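PDB 5LP5: penicillin-binding protein 2 (Pbp2) from Helicobacter pylori, which probably cross-links peptidoglycan as a penicillin-binding transpeptidase and works with MreC, with which it forms a complex, in building the cell wall. Local coordinates for residues L163-V168 / N276-G281; Q184-T189 / E194-L199. One frame throughout, in Å; residues are numbered along the deposited sequence.

Interaction 1: L163-V168 / N276-G281; sequences LGYVGV and NDFVGG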
# COMPACT_ATOMS: atom_id res chain seq x y z
N LEU A 163 -1.90 -5.11 15.97
CA LEU A 163 -2.18 -4.56 14.66
C LEU A 163 -3.40 -5.21 14.02
O LEU A 163 -4.31 -4.52 13.55
CB LEU A 163 -0.95 -4.70 13.77
CG LEU A 163 0.34 -4.05 14.30
CD1 LEU A 163 1.50 -4.46 13.43
CD2 LEU A 163 0.21 -2.56 14.34
N GLY A 164 -3.44 -6.54 14.04
CA GLY A 164 -4.46 -7.30 13.35
C GLY A 164 -4.23 -7.22 11.85
O GLY A 164 -3.24 -6.65 11.39
N TYR A 165 -5.17 -7.77 11.08
CA TYR A 165 -5.00 -7.87 9.65
C TYR A 165 -6.29 -7.58 8.87
O TYR A 165 -7.39 -7.68 9.39
CB TYR A 165 -4.47 -9.26 9.28
CG TYR A 165 -5.43 -10.36 9.61
CD1 TYR A 165 -6.46 -10.70 8.73
CD2 TYR A 165 -5.36 -11.05 10.82
CE1 TYR A 165 -7.35 -11.70 9.03
CE2 TYR A 165 -6.25 -12.05 11.12
CZ TYR A 165 -7.24 -12.37 10.22
OH TYR A 165 -8.14 -13.38 10.51
N VAL A 166 -6.11 -7.23 7.61
CA VAL A 166 -7.21 -6.94 6.70
C VAL A 166 -7.47 -8.15 5.81
O VAL A 166 -6.56 -8.96 5.54
CB VAL A 166 -6.90 -5.72 5.82
CG1 VAL A 166 -6.42 -4.58 6.68
CG2 VAL A 166 -5.84 -6.03 4.76
N GLY A 167 -8.71 -8.27 5.35
CA GLY A 167 -9.09 -9.36 4.47
C GLY A 167 -10.16 -8.95 3.48
O GLY A 167 -10.56 -7.78 3.43
N VAL A 168 -10.63 -9.91 2.69
CA VAL A 168 -11.68 -9.66 1.71
C VAL A 168 -12.98 -9.40 2.45
O VAL A 168 -13.34 -10.15 3.34
CB VAL A 168 -11.88 -10.85 0.74
CG1 VAL A 168 -13.04 -10.58 -0.20
CG2 VAL A 168 -10.63 -11.09 -0.09
N ASN A 276 1.37 -11.31 7.56
CA ASN A 276 1.44 -11.35 6.10
C ASN A 276 0.80 -12.60 5.50
O ASN A 276 0.40 -12.59 4.35
CB ASN A 276 2.87 -11.26 5.62
CG ASN A 276 3.43 -9.88 5.73
OD1 ASN A 276 3.03 -8.97 5.02
ND2 ASN A 276 4.41 -9.74 6.60
N ASP A 277 0.70 -13.68 6.27
CA ASP A 277 0.15 -14.94 5.73
C ASP A 277 -1.36 -14.87 5.50
O ASP A 277 -1.93 -15.71 4.82
CB ASP A 277 0.49 -16.11 6.66
CG ASP A 277 1.99 -16.34 6.80
OD1 ASP A 277 2.74 -15.99 5.86
OD2 ASP A 277 2.41 -16.87 7.85
N PHE A 278 -2.02 -13.85 6.06
CA PHE A 278 -3.44 -13.66 5.84
C PHE A 278 -3.76 -12.79 4.62
O PHE A 278 -4.88 -12.85 4.10
CB PHE A 278 -4.11 -13.06 7.11
CG PHE A 278 -4.26 -14.05 8.21
CD1 PHE A 278 -3.22 -14.30 9.09
CD2 PHE A 278 -5.44 -14.77 8.36
CE1 PHE A 278 -3.35 -15.24 10.10
CE2 PHE A 278 -5.58 -15.72 9.36
CZ PHE A 278 -4.53 -15.95 10.23
N VAL A 279 -2.80 -11.99 4.16
CA VAL A 279 -3.15 -10.88 3.27
C VAL A 279 -3.90 -11.26 1.97
O VAL A 279 -4.86 -10.58 1.60
CB VAL A 279 -1.94 -9.97 2.97
CG1 VAL A 279 -2.29 -8.93 1.91
CG2 VAL A 279 -1.48 -9.27 4.25
N GLY A 280 -3.48 -12.33 1.28
CA GLY A 280 -4.16 -12.73 0.06
C GLY A 280 -5.14 -13.86 0.25
O GLY A 280 -5.28 -14.70 -0.63
N GLY A 281 -5.85 -13.88 1.38
CA GLY A 281 -6.53 -15.09 1.87
C GLY A 281 -5.50 -16.01 2.50
O GLY A 281 -4.36 -16.03 2.06
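Tyr-165 and Phe-278 lie ring on ring: centroids 4.2 Å apart, planes inclined by 18°, each ring having the other over one of its faces. The stack is slightly displaced toward the hydroxyl end of the tyrosine, where Tyr-165 CZ and Phe-278 CD2 approach to 3.5 Å. Nearer the base, Phe-278 CB sits over the same tyrosine face, 4.0 Å from the ring centroid, in a CH-pi contact. Tyr-165 CG stands between the backbone N and the carbonyl carbon (chi1 65°), which brings one face of the ring round to the phenylalanine. Tyr-273 meets the Phe-278 ring at a steep angle, while Trp-287 and Leu-290 of helix 284-291 also pack on it. Phe-278 opens a type I turn closed by Gly-281, whose positive phi suits a residue without a side chain. The contact thus joins Tyr-165, just before strand 166-168 in the dimerisation-domain range, to the loop before helix 284-291 in the transpeptidase range. A purely apolar phenylalanine suits this buried site; tyrosine, partly exposed, offers an equally flat face. With no hydrogen bond between the segments, cohesion rests on dispersion between stacked faces and the CH-pi contact.

Interaction 2: Q184-T189 / E194-L199; sequences QIVGKT and EYNKLL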
# COMPACT_ATOMS: atom_id res chain seq x y z
N GLN A 184 -13.19 -3.33 -1.12
CA GLN A 184 -13.21 -4.76 -0.78
C GLN A 184 -12.02 -5.17 0.11
O GLN A 184 -11.54 -6.31 0.04
CB GLN A 184 -13.33 -5.65 -2.03
CG GLN A 184 -14.67 -6.40 -2.15
CD GLN A 184 -15.74 -5.63 -2.90
OE1 GLN A 184 -15.58 -5.32 -4.07
NE2 GLN A 184 -16.85 -5.33 -2.23
N ILE A 185 -11.59 -4.23 0.95
CA ILE A 185 -10.52 -4.45 1.92
C ILE A 185 -10.98 -3.89 3.26
O ILE A 185 -11.17 -2.69 3.43
CB ILE A 185 -9.21 -3.73 1.49
CG1 ILE A 185 -8.68 -4.31 0.18
CG2 ILE A 185 -8.13 -3.85 2.56
CD1 ILE A 185 -8.38 -5.79 0.22
N VAL A 186 -11.14 -4.79 4.23
CA VAL A 186 -11.61 -4.42 5.57
C VAL A 186 -10.80 -5.07 6.69
O VAL A 186 -10.22 -6.15 6.52
CB VAL A 186 -13.11 -4.76 5.76
CG1 VAL A 186 -13.97 -3.67 5.16
CG2 VAL A 186 -13.44 -6.10 5.13
N GLY A 187 -10.74 -4.39 7.83
CA GLY A 187 -9.98 -4.89 8.96
C GLY A 187 -10.76 -6.04 9.54
O GLY A 187 -11.98 -5.96 9.66
N LYS A 188 -10.06 -7.11 9.89
CA LYS A 188 -10.68 -8.29 10.50
C LYS A 188 -10.43 -8.33 11.99
O LYS A 188 -11.36 -8.51 12.75
CB LYS A 188 -10.18 -9.59 9.86
CG LYS A 188 -10.46 -9.70 8.37
CD LYS A 188 -11.95 -9.72 8.08
CE LYS A 188 -12.23 -9.95 6.60
NZ LYS A 188 -13.66 -10.26 6.27
N THR A 189 -9.17 -8.17 12.41
CA THR A 189 -8.82 -8.20 13.84
C THR A 189 -8.08 -6.98 14.30
O THR A 189 -7.52 -6.24 13.49
CB THR A 189 -7.96 -9.42 14.19
OG1 THR A 189 -6.76 -9.43 13.40
CG2 THR A 189 -8.72 -10.66 13.88
N GLU A 194 -10.56 -2.16 14.62
CA GLU A 194 -11.06 -1.12 15.52
C GLU A 194 -11.08 0.24 14.79
O GLU A 194 -12.04 0.99 14.92
CB GLU A 194 -10.23 -1.07 16.80
CG GLU A 194 -10.70 -0.06 17.86
CD GLU A 194 -11.85 -0.52 18.72
OE1 GLU A 194 -12.20 -1.71 18.69
OE2 GLU A 194 -12.39 0.31 19.47
N TYR A 195 -10.05 0.53 14.01
CA TYR A 195 -9.95 1.83 13.36
C TYR A 195 -10.15 1.72 11.86
O TYR A 195 -9.53 2.47 11.09
CB TYR A 195 -8.61 2.50 13.73
CG TYR A 195 -8.57 3.00 15.17
CD1 TYR A 195 -7.92 2.28 16.16
CD2 TYR A 195 -9.22 4.19 15.53
CE1 TYR A 195 -7.90 2.74 17.47
CE2 TYR A 195 -9.19 4.64 16.83
CZ TYR A 195 -8.54 3.91 17.79
OH TYR A 195 -8.50 4.36 19.10
N ASN A 196 -11.05 0.82 11.45
CA ASN A 196 -11.26 0.56 10.01
C ASN A 196 -11.73 1.79 9.28
O ASN A 196 -11.17 2.16 8.25
CB ASN A 196 -12.29 -0.52 9.78
CG ASN A 196 -12.26 -1.03 8.36
OD1 ASN A 196 -11.31 -1.70 7.97
ND2 ASN A 196 -13.29 -0.74 7.58
N LYS A 197 -12.78 2.42 9.80
CA LYS A 197 -13.33 3.62 9.20
C LYS A 197 -12.27 4.68 8.95
O LYS A 197 -12.21 5.24 7.86
CB LYS A 197 -14.42 4.21 10.08
CG LYS A 197 -15.69 3.39 10.06
CD LYS A 197 -16.88 4.23 10.49
CE LYS A 197 -18.12 3.37 10.66
NZ LYS A 197 -17.96 2.38 11.76
N LEU A 198 -11.46 4.95 9.96
CA LEU A 198 -10.35 5.90 9.82
C LEU A 198 -9.39 5.48 8.71
O LEU A 198 -9.16 6.21 7.77
CB LEU A 198 -9.59 6.04 11.14
CG LEU A 198 -8.34 6.92 11.15
CD1 LEU A 198 -8.74 8.35 10.91
CD2 LEU A 198 -7.55 6.82 12.44
N LEU A 199 -8.84 4.28 8.85
CA LEU A 199 -7.78 3.78 7.96
C LEU A 199 -8.21 3.71 6.50
O LEU A 199 -7.42 3.98 5.58
CB LEU A 199 -7.29 2.41 8.44
CG LEU A 199 -6.49 2.48 9.75
CD1 LEU A 199 -6.40 1.12 10.43
CD2 LEU A 199 -5.10 3.04 9.47
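Asn-196 reaches from the start of its helix toward strand 185-187, and its side-chain amide meets the strand with both ends: the oxygen at the backbone, the nitrogen at a valine. Asn-196 OD1 accepts a hydrogen bond from Gly-187 N at 2.8 Å, with an N-H...O angle of 153°. The donor stands above the carbonyl plane, 45° out of it, and so is not directed at a lone pair. CG lies anti to the backbone N (chi1 -166°), which extends the amide away from the helix and across the gap to the strand. On the valine side the two side chains run obliquely to one another, Asn-196 ND2 lying 3.9 Å from Val-186 CG1. Asn-196 OD1 also comes within 3.6 Å of Val-186 CA, so the amide lies against the Val-186 side of that peptide. Strand 185-187 pairs with strand 166-168 to make a small two-stranded antiparallel sheet, and the chain continues through the short helix 190-194 before helix 196-200 brings Asn-196 back beside the strand. Tyr-195 breaks from the first helix and serves as the N-cap residue of the second, which puts Asn-196 in the first turn, facing the strand. Glycine suits position 187 because a side chain there would point at the asparagine oxygen, whereas the branched Val-186 is buried and also touches Asn-180 and Asp-173. OD1 has a second donor in Arg-53 NH1; two donors thus grip the amide oxygen, which should limit the amide's rotation, and the nearby guanidinium probably polarises its carbonyl. Farther round the same helix, Leu-199 packs on Leu-231 and Arg-53, while Leu-199 N donates the backbone hydrogen bond to Tyr-195 O at 3.0 Å.

Interactions 1 and 2 share the two-stranded antiparallel sheet: strand 166-168 belongs to the first and strand 185-187 to the second, and the contact centres are about 11 Å apart. Probable backbone hydrogen bonds join them, from Lys-188 N to Tyr-165 O at 2.8 Å and from Gly-167 N to Val-186 O at 2.9 Å. Tyr-165 N hydrogen-bonds to Thr-189 OG1, and Lys-188 NZ to Val-168 O. In sequence, both segments of interaction 2 fall between the two segments of interaction 1. The sheet therefore connects the ring stack on 276-281 with the helix carrying Asn-196. Neither contact contains a residue of the predicted catalytic SxxK motif.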